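Local coordinates for protein sulfatase (PDB 6USS) that probably hydrolyses aryl sulfate esters as a calcium-binding arylsulfatase of a human gut bacterium, at residues A[424-429]-A[492-497]; A[441-444]-A[449-452]; A[460-465]-A[484-489]. The protein carries 1 engineered substitution. All coordinates share one frame; numbering follows the deposited sequence.

How the contacts relate
All three contacts belong to one small unit: a four-stranded antiparallel sheet with helix 480-496 packed on it. Contact 2 pairs the two inner strands. Contacts 1 and 3 tie the two outer strands to successive parts of the helix, and their centres are about 14 Å apart. The centre of contact 2 is about 10 Å from that of contact 1 and about 6 Å from that of contact 3. Backbone bonds link the strands, probably including Phe-427 N to Thr-441 O (2.7 Å) and Ile-452 O to Glu-461 N (2.9 Å). The calcium site, with Asp-42, Asp-43, Asp-322, Asn-323 and the engineered Cys-88, lies away from all three.

Contact 1 of 3, residues A[424-429]-A[492-497]; sequences YWNFPN and NYLRKV
Tyr-424 and Tyr-493 form an offset (parallel-displaced) stack. The ring centroids are 3.8 Å apart and the planes are tilted by only 4°. Tyr-493 CG sits over the centre of the Tyr-424 ring, and Tyr-424 CD1 sits over the centre of the Tyr-493 ring. The closest pair is Tyr-424 CE1 to Tyr-493 CD1, at 3.4 Å. Although the planes match, the two side chains run across each other rather than end to end. On the helix, Tyr-493 has CG anti to its own backbone N (chi1 -177°), which lays the ring over the tyrosine of the strand.

A CH-pi contact adds to the stack. Tyr-493 CB lies over the face of the Tyr-424 ring, 3.9 Å from its centroid. The other face of the Tyr-493 ring carries Val-497 CG1, 3.4 Å above the plane and offset toward the rim. The Tyr-493 ring thus lies between Tyr-424 and Val-497.

The second packing contact is slighter. Leu-494 reaches out with one methyl, CD2, to Asn-426 CB at 4.1 Å. Both residues also touch Ala-102 of helix 101-104.

The polar groups find partners beyond the two segments. Tyr-424 OH bonds to Asp-489 OD1, one helical turn before Tyr-493. This second tie to the helix would limit how far the Tyr-424 ring can slide. The buried amide of Asn-426 is satisfied at both ends, ND2 by Gln-500 O and OD1 by Tyr-455 OH.

The contact is plain structural packing: the edge strand 422-427 against the last turn of helix 480-496. It fits the C-terminal subdomain of sulfatases, a small antiparallel sheet with a long helix across one face.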
ATOM      1  N   TYR A 424      -1.066 -29.689 -14.171  1.00 15.03           N
ATOM      2  CA  TYR A 424       0.331 -30.008 -13.898  1.00 18.58           C
ATOM      3  C   TYR A 424       0.795 -29.583 -12.507  1.00 17.55           C
ATOM      4  O   TYR A 424       0.492 -28.482 -12.040  1.00 16.74           O
ATOM      5  CB  TYR A 424       1.235 -29.360 -14.921  1.00 16.13           C
ATOM      6  CG  TYR A 424       0.892 -29.648 -16.349  1.00 19.20           C
ATOM      7  CD1 TYR A 424       0.143 -28.746 -17.090  1.00 16.77           C
ATOM      8  CD2 TYR A 424       1.359 -30.797 -16.978  1.00 19.16           C
ATOM      9  CE1 TYR A 424      -0.155 -28.984 -18.397  1.00 16.00           C
ATOM     10  CE2 TYR A 424       1.066 -31.049 -18.301  1.00 19.60           C
ATOM     11  CZ  TYR A 424       0.310 -30.129 -19.008  1.00 21.99           C
ATOM     12  OH  TYR A 424       0.007 -30.361 -20.332  1.00 22.45           O
ATOM     13  N   TRP A 425       1.580 -30.451 -11.870  1.00 19.32           N
ATOM     14  CA  TRP A 425       2.321 -30.109 -10.663  1.00 20.14           C
ATOM     15  C   TRP A 425       3.800 -30.439 -10.855  1.00 21.39           C
ATOM     16  O   TRP A 425       4.158 -31.413 -11.528  1.00 17.15           O
ATOM     17  CB  TRP A 425       1.822 -30.858  -9.436  1.00 16.91           C
ATOM     18  CG  TRP A 425       0.390 -30.693  -9.090  1.00 16.56           C
ATOM     19  CD1 TRP A 425      -0.120 -29.992  -8.032  1.00 17.06           C
ATOM     20  CD2 TRP A 425      -0.729 -31.295  -9.751  1.00 20.28           C
ATOM     21  NE1 TRP A 425      -1.483 -30.109  -8.002  1.00 18.23           N
ATOM     22  CE2 TRP A 425      -1.887 -30.902  -9.047  1.00 20.02           C
ATOM     23  CE3 TRP A 425      -0.867 -32.131 -10.869  1.00 18.19           C
ATOM     24  CZ2 TRP A 425      -3.170 -31.303  -9.433  1.00 15.43           C
ATOM     25  CZ3 TRP A 425      -2.141 -32.529 -11.251  1.00 18.28           C
ATOM     26  CH2 TRP A 425      -3.274 -32.114 -10.536  1.00 18.14           C
ATOM     27  N   ASN A 426       4.656 -29.627 -10.238  1.00 21.46           N
ATOM     28  CA  ASN A 426       6.084 -29.911 -10.203  1.00 21.54           C
ATOM     29  C   ASN A 426       6.617 -29.608  -8.815  1.00 21.53           C
ATOM     30  O   ASN A 426       6.504 -28.472  -8.346  1.00 16.12           O
ATOM     31  CB  ASN A 426       6.863 -29.101 -11.243  1.00 19.54           C
ATOM     32  CG  ASN A 426       8.264 -29.631 -11.420  1.00 17.43           C
ATOM     33  OD1 ASN A 426       8.498 -30.820 -11.238  1.00 20.08           O
ATOM     34  ND2 ASN A 426       9.200 -28.765 -11.743  1.00 16.33           N
ATOM     35  N   PHE A 427       7.215 -30.617  -8.175  1.00 21.67           N
ATOM     36  CA  PHE A 427       7.855 -30.474  -6.865  1.00 21.85           C
ATOM     37  C   PHE A 427       9.261 -31.050  -6.951  1.00 21.95           C
ATOM     38  O   PHE A 427       9.527 -32.161  -6.461  1.00 20.96           O
ATOM     39  CB  PHE A 427       7.044 -31.168  -5.764  1.00 20.42           C
ATOM     40  CG  PHE A 427       7.480 -30.809  -4.365  1.00 17.51           C
ATOM     41  CD1 PHE A 427       7.028 -29.638  -3.759  1.00 17.79           C
ATOM     42  CD2 PHE A 427       8.341 -31.653  -3.645  1.00 20.41           C
ATOM     43  CE1 PHE A 427       7.433 -29.299  -2.451  1.00 19.29           C
ATOM     44  CE2 PHE A 427       8.754 -31.330  -2.339  1.00 16.12           C
ATOM     45  CZ  PHE A 427       8.307 -30.153  -1.746  1.00 18.57           C
ATOM     46  N   PRO A 428      10.181 -30.336  -7.565  1.00 19.16           N
ATOM     47  CA  PRO A 428      11.583 -30.772  -7.613  1.00 17.22           C
ATOM     48  C   PRO A 428      12.345 -30.363  -6.355  1.00 21.40           C
ATOM     49  O   PRO A 428      13.383 -29.699  -6.421  1.00 21.11           O
ATOM     50  CB  PRO A 428      12.118 -30.055  -8.857  1.00 19.15           C
ATOM     51  CG  PRO A 428      11.327 -28.766  -8.896  1.00 19.87           C
ATOM     52  CD  PRO A 428       9.974 -29.047  -8.246  1.00 17.12           C
ATOM     53  N   ASN A 429      11.813 -30.751  -5.195  1.00 18.48           N
ATOM     54  CA  ASN A 429      12.264 -30.231  -3.915  1.00 18.53           C
ATOM     55  C   ASN A 429      12.272 -31.346  -2.876  1.00 20.14           C
ATOM     56  O   ASN A 429      11.881 -32.483  -3.147  1.00 16.69           O
ATOM     57  CB  ASN A 429      11.368 -29.082  -3.456  1.00 19.58           C
ATOM     58  CG  ASN A 429      11.499 -27.877  -4.329  1.00 22.96           C
ATOM     59  OD1 ASN A 429      10.883 -27.804  -5.400  1.00 24.27           O
ATOM     60  ND2 ASN A 429      12.324 -26.922  -3.900  1.00 19.32           N
ATOM     61  N   ASN A 492       6.974 -32.308 -22.029  1.00 19.61           N
ATOM     62  CA  ASN A 492       6.900 -31.167 -22.931  1.00 18.45           C
ATOM     63  C   ASN A 492       6.513 -29.907 -22.179  1.00 18.08           C
ATOM     64  O   ASN A 492       7.142 -28.856 -22.349  1.00 21.68           O
ATOM     65  CB  ASN A 492       5.902 -31.443 -24.045  1.00 22.63           C
ATOM     66  CG  ASN A 492       6.456 -32.363 -25.096  1.00 23.19           C
ATOM     67  OD1 ASN A 492       7.675 -32.469 -25.275  1.00 27.05           O
ATOM     68  ND2 ASN A 492       5.565 -33.055 -25.793  1.00 27.07           N
ATOM     69  N   TYR A 493       5.491 -30.004 -21.325  1.00 19.05           N
ATOM     70  CA  TYR A 493       5.008 -28.846 -20.583  1.00 19.71           C
ATOM     71  C   TYR A 493       6.070 -28.303 -19.629  1.00 21.19           C
ATOM     72  O   TYR A 493       6.303 -27.087 -19.572  1.00 21.31           O
ATOM     73  CB  TYR A 493       3.733 -29.198 -19.818  1.00 20.37           C
ATOM     74  CG  TYR A 493       3.181 -28.001 -19.095  1.00 21.19           C
ATOM     75  CD1 TYR A 493       2.343 -27.104 -19.743  1.00 20.48           C
ATOM     76  CD2 TYR A 493       3.544 -27.733 -17.786  1.00 18.76           C
ATOM     77  CE1 TYR A 493       1.852 -25.991 -19.100  1.00 20.07           C
ATOM     78  CE2 TYR A 493       3.061 -26.610 -17.128  1.00 23.38           C
ATOM     79  CZ  TYR A 493       2.215 -25.744 -17.792  1.00 25.92           C
ATOM     80  OH  TYR A 493       1.723 -24.631 -17.143  1.00 31.03           O
ATOM     81  N   LEU A 494       6.709 -29.185 -18.853  1.00 20.42           N
ATOM     82  CA  LEU A 494       7.736 -28.722 -17.928  1.00 19.02           C
ATOM     83  C   LEU A 494       8.811 -27.949 -18.672  1.00 21.33           C
ATOM     84  O   LEU A 494       9.179 -26.839 -18.276  1.00 19.90           O
ATOM     85  CB  LEU A 494       8.349 -29.902 -17.177  1.00 20.57           C
ATOM     86  CG  LEU A 494       7.379 -30.746 -16.341  1.00 23.86           C
ATOM     87  CD1 LEU A 494       8.117 -31.910 -15.676  1.00 15.28           C
ATOM     88  CD2 LEU A 494       6.641 -29.903 -15.304  1.00 19.68           C
ATOM     89  N   ARG A 495       9.312 -28.515 -19.776  1.00 22.73           N
ATOM     90  CA  ARG A 495      10.354 -27.818 -20.525  1.00 22.93           C
ATOM     91  C   ARG A 495       9.805 -26.537 -21.140  1.00 22.42           C
ATOM     92  O   ARG A 495      10.491 -25.510 -21.160  1.00 23.07           O
ATOM     93  CB  ARG A 495      10.948 -28.728 -21.599  1.00 19.65           C
ATOM     94  CG  ARG A 495      11.701 -29.924 -21.043  1.00 23.10           C
ATOM     95  CD  ARG A 495      12.247 -30.806 -22.161  1.00 24.14           C
ATOM     96  NE  ARG A 495      11.188 -31.413 -22.980  1.00 24.97           N
ATOM     97  CZ  ARG A 495      10.713 -32.652 -22.821  1.00 25.16           C
ATOM     98  NH1 ARG A 495      11.191 -33.436 -21.859  1.00 21.30           N
ATOM     99  NH2 ARG A 495       9.751 -33.110 -23.623  1.00 24.40           N
ATOM    100  N   LYS A 496       8.552 -26.571 -21.604  1.00 20.38           N
ATOM    101  CA  LYS A 496       7.962 -25.408 -22.260  1.00 20.70           C
ATOM    102  C   LYS A 496       7.914 -24.196 -21.331  1.00 24.34           C
ATOM    103  O   LYS A 496       8.272 -23.087 -21.738  1.00 18.49           O
ATOM    104  CB  LYS A 496       6.558 -25.738 -22.769  1.00 22.27           C
ATOM    105  CG  LYS A 496       5.828 -24.525 -23.376  1.00 23.91           C
ATOM    106  CD  LYS A 496       4.482 -24.883 -24.006  1.00 20.94           C
ATOM    107  CE  LYS A 496       3.383 -25.014 -22.955  1.00 35.30           C
ATOM    108  NZ  LYS A 496       2.339 -26.045 -23.308  1.00 35.40           N
ATOM    109  N   VAL A 497       7.478 -24.379 -20.083  1.00 21.01           N
ATOM    110  CA  VAL A 497       7.299 -23.245 -19.183  1.00 23.73           C
ATOM    111  C   VAL A 497       8.590 -22.968 -18.417  1.00 21.43           C
ATOM    112  O   VAL A 497       8.616 -22.133 -17.506  1.00 21.06           O
ATOM    113  CB  VAL A 497       6.126 -23.483 -18.207  1.00 25.57           C
ATOM    114  CG1 VAL A 497       4.847 -23.850 -18.966  1.00 16.90           C
ATOM    115  CG2 VAL A 497       6.502 -24.568 -17.190  1.00 19.05           C
TER

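Contact 2 of 3, residues A[441-444]-A[449-452]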
ATOM      1  N   THR A 441       8.704 -34.901  -7.232  1.00 23.62           N
ATOM      2  CA  THR A 441       7.794 -35.458  -8.224  1.00 19.50           C
ATOM      3  C   THR A 441       7.363 -34.374  -9.200  1.00 22.45           C
ATOM      4  O   THR A 441       7.425 -33.177  -8.900  1.00 21.38           O
ATOM      5  CB  THR A 441       6.530 -36.032  -7.576  1.00 21.50           C
ATOM      6  OG1 THR A 441       5.890 -35.003  -6.801  1.00 21.13           O
ATOM      7  CG2 THR A 441       6.844 -37.231  -6.692  1.00 17.81           C
ATOM      8  N   CYS A 442       6.894 -34.807 -10.362  1.00 19.57           N
ATOM      9  CA  CYS A 442       5.969 -34.015 -11.146  1.00 18.59           C
ATOM     10  C   CYS A 442       4.770 -34.884 -11.483  1.00 23.92           C
ATOM     11  O   CYS A 442       4.864 -36.112 -11.538  1.00 25.75           O
ATOM     12  CB  CYS A 442       6.613 -33.467 -12.435  1.00 23.43           C
ATOM     13  SG  CYS A 442       7.661 -34.680 -13.214  1.00 20.02           S
ATOM     14  N   THR A 443       3.646 -34.234 -11.734  1.00 19.71           N
ATOM     15  CA  THR A 443       2.372 -34.902 -11.906  1.00 15.63           C
ATOM     16  C   THR A 443       1.618 -34.243 -13.044  1.00 19.39           C
ATOM     17  O   THR A 443       1.611 -33.007 -13.156  1.00 21.54           O
ATOM     18  CB  THR A 443       1.545 -34.806 -10.622  1.00 19.62           C
ATOM     19  OG1 THR A 443       2.285 -35.385  -9.548  1.00 21.60           O
ATOM     20  CG2 THR A 443       0.242 -35.554 -10.777  1.00 15.61           C
ATOM     21  N   VAL A 444       0.977 -35.057 -13.882  1.00 18.31           N
ATOM     22  CA  VAL A 444      -0.052 -34.565 -14.792  1.00 22.08           C
ATOM     23  C   VAL A 444      -1.366 -35.302 -14.534  1.00 20.21           C
ATOM     24  O   VAL A 444      -1.384 -36.523 -14.326  1.00 18.05           O
ATOM     25  CB  VAL A 444       0.370 -34.703 -16.270  1.00 24.91           C
ATOM     26  CG1 VAL A 444       0.682 -36.182 -16.618  1.00 19.20           C
ATOM     27  CG2 VAL A 444      -0.721 -34.137 -17.174  1.00 20.11           C
ATOM     28  N   TRP A 449      -7.227 -39.745 -15.766  1.00 20.87           N
ATOM     29  CA  TRP A 449      -5.927 -40.355 -15.570  1.00 22.26           C
ATOM     30  C   TRP A 449      -4.970 -39.372 -14.928  1.00 20.41           C
ATOM     31  O   TRP A 449      -4.928 -38.195 -15.296  1.00 24.02           O
ATOM     32  CB  TRP A 449      -5.362 -40.867 -16.893  1.00 20.39           C
ATOM     33  CG  TRP A 449      -6.124 -42.049 -17.414  1.00 23.48           C
ATOM     34  CD1 TRP A 449      -7.006 -42.063 -18.453  1.00 18.42           C
ATOM     35  CD2 TRP A 449      -6.082 -43.392 -16.905  1.00 22.33           C
ATOM     36  NE1 TRP A 449      -7.509 -43.332 -18.626  1.00 22.38           N
ATOM     37  CE2 TRP A 449      -6.962 -44.163 -17.685  1.00 24.55           C
ATOM     38  CE3 TRP A 449      -5.381 -44.016 -15.873  1.00 24.24           C
ATOM     39  CZ2 TRP A 449      -7.155 -45.529 -17.467  1.00 25.19           C
ATOM     40  CZ3 TRP A 449      -5.581 -45.379 -15.653  1.00 25.71           C
ATOM     41  CH2 TRP A 449      -6.455 -46.118 -16.450  1.00 22.85           C
ATOM     42  N   LYS A 450      -4.221 -39.867 -13.952  1.00 19.86           N
ATOM     43  CA  LYS A 450      -3.247 -39.079 -13.217  1.00 22.24           C
ATOM     44  C   LYS A 450      -1.929 -39.832 -13.246  1.00 20.74           C
ATOM     45  O   LYS A 450      -1.887 -41.020 -12.895  1.00 20.56           O
ATOM     46  CB  LYS A 450      -3.715 -38.849 -11.777  1.00 21.51           C
ATOM     47  CG  LYS A 450      -2.782 -38.023 -10.917  1.00 16.47           C
ATOM     48  CD  LYS A 450      -3.390 -37.864  -9.534  1.00 15.81           C
ATOM     49  CE  LYS A 450      -2.562 -36.930  -8.679  1.00 18.58           C
ATOM     50  NZ  LYS A 450      -3.059 -36.844  -7.268  1.00 18.42           N
ATOM     51  N   LEU A 451      -0.865 -39.158 -13.687  1.00 18.57           N
ATOM     52  CA  LEU A 451       0.460 -39.761 -13.749  1.00 19.86           C
ATOM     53  C   LEU A 451       1.396 -39.007 -12.813  1.00 22.28           C
ATOM     54  O   LEU A 451       1.567 -37.790 -12.946  1.00 20.37           O
ATOM     55  CB  LEU A 451       1.016 -39.758 -15.172  1.00 20.62           C
ATOM     56  CG  LEU A 451       2.513 -40.121 -15.197  1.00 26.29           C
ATOM     57  CD1 LEU A 451       2.706 -41.587 -14.845  1.00 23.43           C
ATOM     58  CD2 LEU A 451       3.175 -39.789 -16.537  1.00 23.10           C
ATOM     59  N   ILE A 452       1.998 -39.733 -11.873  1.00 20.72           N
ATOM     60  CA  ILE A 452       3.001 -39.198 -10.961  1.00 19.50           C
ATOM     61  C   ILE A 452       4.341 -39.825 -11.313  1.00 24.96           C
ATOM     62  O   ILE A 452       4.456 -41.057 -11.429  1.00 23.25           O
ATOM     63  CB  ILE A 452       2.640 -39.465  -9.489  1.00 19.46           C
ATOM     64  CG1 ILE A 452       1.258 -38.900  -9.155  1.00 21.10           C
ATOM     65  CG2 ILE A 452       3.696 -38.879  -8.572  1.00 15.14           C
ATOM     66  CD1 ILE A 452       0.697 -39.410  -7.842  1.00 19.26           C
TER
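Strands 441-444 and 449-452 run antiparallel, with axes 4.8 Å apart at an angle of 165°, and Val-444 faces Leu-451 as a hydrogen-bonded pair. Val-444 N gives a bond to Leu-451 O (2.9 Å), and Leu-451 N returns one to Val-444 O (2.8 Å). The next pair, Thr-443 with Ile-452, is non-hydrogen-bonded. Here Thr-443 CA makes a CA-H...O contact to Leu-451 O at 3.2 Å.

Thr-443 and Ile-452 lie side by side on one face, with Thr-443 OG1 3.7 Å from Ile-452 CG1. Ile-452 CG2 also meets Thr-441 CG2, methyl to methyl, at 4.0 Å. Thr-443 CG2 is anti to the backbone N, which turns it toward the extended chain of Lys-450, 3.8 Å from CE. On the other face, which meets helix 480-496, Val-444 CG1 packs on Leu-451 CB at 3.9 Å.

The backbone thus supplies the direction and register of this hairpin, while the side chains add mostly apolar cover. Lys-450 is buried, and salt bridges to Glu-353 and Glu-471 balance the charge of its amine. Ala-351 O accepts a hydrogen bond from Lys-450 NZ.

Contact 3 of 3, residues A[460-465]-A[484-489]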
ATOM      1  N   LYS A 460       7.077 -44.566 -11.839  1.00 22.06           N
ATOM      2  CA  LYS A 460       5.863 -43.940 -12.341  1.00 23.40           C
ATOM      3  C   LYS A 460       4.634 -44.645 -11.774  1.00 23.00           C
ATOM      4  O   LYS A 460       4.626 -45.869 -11.622  1.00 28.32           O
ATOM      5  CB  LYS A 460       5.833 -43.949 -13.876  1.00 22.92           C
ATOM      6  CG  LYS A 460       6.948 -43.107 -14.533  1.00 23.81           C
ATOM      7  CD  LYS A 460       6.799 -43.070 -16.064  1.00 21.81           C
ATOM      8  CE  LYS A 460       7.830 -42.162 -16.724  1.00 21.90           C
ATOM      9  NZ  LYS A 460       8.257 -42.657 -18.065  1.00 22.90           N
ATOM     10  N   GLU A 461       3.611 -43.859 -11.422  1.00 25.47           N
ATOM     11  CA  GLU A 461       2.335 -44.368 -10.924  1.00 23.69           C
ATOM     12  C   GLU A 461       1.204 -43.769 -11.750  1.00 25.08           C
ATOM     13  O   GLU A 461       1.192 -42.562 -12.024  1.00 22.98           O
ATOM     14  CB  GLU A 461       2.125 -44.039  -9.439  1.00 19.08           C
ATOM     15  CG  GLU A 461       3.070 -44.769  -8.515  1.00 19.52           C
ATOM     16  CD  GLU A 461       2.823 -44.474  -7.044  1.00 22.49           C
ATOM     17  OE1 GLU A 461       2.300 -43.384  -6.723  1.00 23.50           O
ATOM     18  OE2 GLU A 461       3.166 -45.337  -6.201  1.00 29.43           O
ATOM     19  N   LEU A 462       0.273 -44.617 -12.175  1.00 24.12           N
ATOM     20  CA  LEU A 462      -0.853 -44.190 -12.993  1.00 20.34           C
ATOM     21  C   LEU A 462      -2.127 -44.577 -12.265  1.00 21.59           C
ATOM     22  O   LEU A 462      -2.313 -45.750 -11.924  1.00 24.20           O
ATOM     23  CB  LEU A 462      -0.792 -44.830 -14.380  1.00 21.60           C
ATOM     24  CG  LEU A 462      -1.961 -44.508 -15.320  1.00 17.46           C
ATOM     25  CD1 LEU A 462      -1.886 -43.075 -15.731  1.00 18.73           C
ATOM     26  CD2 LEU A 462      -1.937 -45.384 -16.545  1.00 19.36           C
ATOM     27  N   PHE A 463      -2.990 -43.602 -12.001  1.00 20.52           N
ATOM     28  CA  PHE A 463      -4.233 -43.874 -11.293  1.00 21.87           C
ATOM     29  C   PHE A 463      -5.415 -43.371 -12.102  1.00 21.40           C
ATOM     30  O   PHE A 463      -5.350 -42.309 -12.731  1.00 24.89           O
ATOM     31  CB  PHE A 463      -4.265 -43.225  -9.901  1.00 22.36           C
ATOM     32  CG  PHE A 463      -3.152 -43.679  -8.979  1.00 23.62           C
ATOM     33  CD1 PHE A 463      -3.232 -44.892  -8.311  1.00 25.53           C
ATOM     34  CD2 PHE A 463      -2.035 -42.880  -8.770  1.00 23.93           C
ATOM     35  CE1 PHE A 463      -2.210 -45.306  -7.463  1.00 26.10           C
ATOM     36  CE2 PHE A 463      -1.013 -43.280  -7.920  1.00 23.27           C
ATOM     37  CZ  PHE A 463      -1.097 -44.493  -7.269  1.00 22.73           C
ATOM     38  N   ASN A 464      -6.489 -44.144 -12.072  1.00 19.11           N
ATOM     39  CA  ASN A 464      -7.792 -43.707 -12.555  1.00 23.01           C
ATOM     40  C   ASN A 464      -8.508 -43.077 -11.373  1.00 21.00           C
ATOM     41  O   ASN A 464      -9.105 -43.778 -10.556  1.00 19.74           O
ATOM     42  CB  ASN A 464      -8.593 -44.876 -13.116  1.00 23.47           C
ATOM     43  CG  ASN A 464      -9.724 -44.416 -14.003  1.00 25.87           C
ATOM     44  OD1 ASN A 464     -10.688 -43.801 -13.539  1.00 27.37           O
ATOM     45  ND2 ASN A 464      -9.609 -44.696 -15.291  1.00 26.68           N
ATOM     46  N   ILE A 465      -8.453 -41.744 -11.287  1.00 23.43           N
ATOM     47  CA  ILE A 465      -8.978 -41.051 -10.108  1.00 20.29           C
ATOM     48  C   ILE A 465     -10.466 -41.316  -9.890  1.00 22.11           C
ATOM     49  O   ILE A 465     -10.846 -41.672  -8.766  1.00 23.80           O
ATOM     50  CB  ILE A 465      -8.628 -39.555 -10.176  1.00 24.19           C
ATOM     51  CG1 ILE A 465      -7.094 -39.362 -10.164  1.00 20.62           C
ATOM     52  CG2 ILE A 465      -9.304 -38.783  -9.044  1.00 17.08           C
ATOM     53  CD1 ILE A 465      -6.392 -39.824  -8.904  1.00 13.81           C
ATOM     54  N   LYS A 484       3.219 -43.549 -21.406  1.00 23.96           N
ATOM     55  CA  LYS A 484       4.123 -42.870 -22.327  1.00 26.84           C
ATOM     56  C   LYS A 484       3.545 -41.542 -22.795  1.00 23.83           C
ATOM     57  O   LYS A 484       4.247 -40.521 -22.785  1.00 24.47           O
ATOM     58  CB  LYS A 484       4.458 -43.782 -23.514  1.00 30.35           C
ATOM     59  CG  LYS A 484       5.604 -43.241 -24.370  1.00 40.41           C
ATOM     60  CD  LYS A 484       5.760 -44.009 -25.666  1.00 47.36           C
ATOM     61  CE  LYS A 484       4.490 -43.928 -26.493  1.00 48.50           C
ATOM     62  NZ  LYS A 484       4.724 -44.307 -27.909  1.00 59.38           N
ATOM     63  N   HIS A 485       2.270 -41.533 -23.197  1.00 25.76           N
ATOM     64  CA  HIS A 485       1.684 -40.296 -23.705  1.00 27.06           C
ATOM     65  C   HIS A 485       1.645 -39.228 -22.616  1.00 27.51           C
ATOM     66  O   HIS A 485       2.068 -38.081 -22.831  1.00 22.48           O
ATOM     67  CB  HIS A 485       0.287 -40.547 -24.268  1.00 26.61           C
ATOM     68  CG  HIS A 485       0.254 -41.468 -25.460  1.00 41.03           C
ATOM     69  ND1 HIS A 485      -0.846 -42.241 -25.777  1.00 43.69           N
ATOM     70  CD2 HIS A 485       1.186 -41.742 -26.410  1.00 41.33           C
ATOM     71  CE1 HIS A 485      -0.592 -42.946 -26.868  1.00 45.03           C
ATOM     72  NE2 HIS A 485       0.635 -42.664 -27.270  1.00 44.23           N
ATOM     73  N   LEU A 486       1.191 -39.603 -21.417  1.00 21.78           N
ATOM     74  CA  LEU A 486       1.186 -38.647 -20.317  1.00 20.73           C
ATOM     75  C   LEU A 486       2.598 -38.284 -19.875  1.00 22.90           C
ATOM     76  O   LEU A 486       2.838 -37.153 -19.439  1.00 26.14           O
ATOM     77  CB  LEU A 486       0.365 -39.188 -19.144  1.00 14.32           C
ATOM     78  CG  LEU A 486      -1.107 -39.320 -19.482  1.00 19.73           C
ATOM     79  CD1 LEU A 486      -1.848 -39.714 -18.229  1.00 25.42           C
ATOM     80  CD2 LEU A 486      -1.659 -38.015 -20.060  1.00 20.68           C
ATOM     81  N   SER A 487       3.546 -39.224 -19.972  1.00 24.35           N
ATOM     82  CA  SER A 487       4.946 -38.864 -19.769  1.00 24.21           C
ATOM     83  C   SER A 487       5.371 -37.753 -20.718  1.00 23.38           C
ATOM     84  O   SER A 487       6.007 -36.775 -20.305  1.00 26.82           O
ATOM     85  CB  SER A 487       5.862 -40.084 -19.942  1.00 23.27           C
ATOM     86  OG  SER A 487       5.734 -40.991 -18.858  1.00 24.95           O
ATOM     87  N   LYS A 488       5.062 -37.906 -22.003  1.00 23.80           N
ATOM     88  CA  LYS A 488       5.455 -36.896 -22.974  1.00 24.94           C
ATOM     89  C   LYS A 488       4.692 -35.598 -22.742  1.00 24.64           C
ATOM     90  O   LYS A 488       5.263 -34.504 -22.839  1.00 24.95           O
ATOM     91  CB  LYS A 488       5.219 -37.443 -24.386  1.00 25.00           C
ATOM     92  CG  LYS A 488       5.699 -36.559 -25.542  1.00 31.33           C
ATOM     93  CD  LYS A 488       7.155 -36.094 -25.362  1.00 46.12           C
ATOM     94  CE  LYS A 488       8.208 -36.987 -26.050  1.00 47.07           C
ATOM     95  NZ  LYS A 488       9.456 -36.213 -26.373  1.00 42.73           N
ATOM     96  N   ASP A 489       3.398 -35.706 -22.431  1.00 25.78           N
ATOM     97  CA  ASP A 489       2.592 -34.541 -22.085  1.00 21.60           C
ATOM     98  C   ASP A 489       3.285 -33.729 -20.989  1.00 28.95           C
ATOM     99  O   ASP A 489       3.542 -32.527 -21.149  1.00 22.33           O
ATOM    100  CB  ASP A 489       1.188 -35.010 -21.652  1.00 22.89           C
ATOM    101  CG  ASP A 489       0.186 -33.865 -21.478  1.00 28.22           C
ATOM    102  OD1 ASP A 489       0.608 -32.700 -21.420  1.00 32.82           O
ATOM    103  OD2 ASP A 489      -1.037 -34.127 -21.386  1.00 31.04           O
TER
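Lys-460 reaches from the edge strand to Ser-487 on the helix, and its chain closes in on Ser-487 OG step by step. CB points toward the helix but is still 5.8 Å from Ser-487 OG. With CG anti to the carbonyl carbon (chi1 -64°), the chain heads for the helix, and Lys-460 CG is 5.0 Å from Ser-487 OG. Lys-460 CD comes into touch at 3.6 Å from Ser-487 OG, and CE comes closer still, to 3.2 Å. The chain then bends at its last torsion (chi4 147°). Lys-460 NZ ends 3.1 Å from Ser-487 OG.

That last pair is only a weak hydrogen bond. The hydroxyl lies almost as near to CE as to NZ, and the CE-NZ...OG angle is about 80°. The oxygen therefore sits alongside the end of the chain rather than beyond it. Each group has a stronger partner: Lys-460 NZ bonds to Pro-514 O, and Ser-487 OG bonds to Val-483 O one turn earlier in the helix. The amine also has a weak bond to Ile-517 O, so it gathers oxygens from the helix and the C-terminal tail.

Two residues along the strand, the contact turns apolar. Leu-462 CD1 meets Leu-486 CD1 at 4.2 Å, and the two side chains cross at about a right angle. Leu-462 also rests on Ile-482 and Val-483, while Leu-486 extends to Val-444 and Lys-446 of the next-but-one strand.

A light polar bridge therefore accompanies a leucine pair where strand 460-464 faces the middle of helix 480-496. Such alpha/beta packing, with leucines between an outer strand and a helix, is consistent with the C-terminal subdomain of sulfatases.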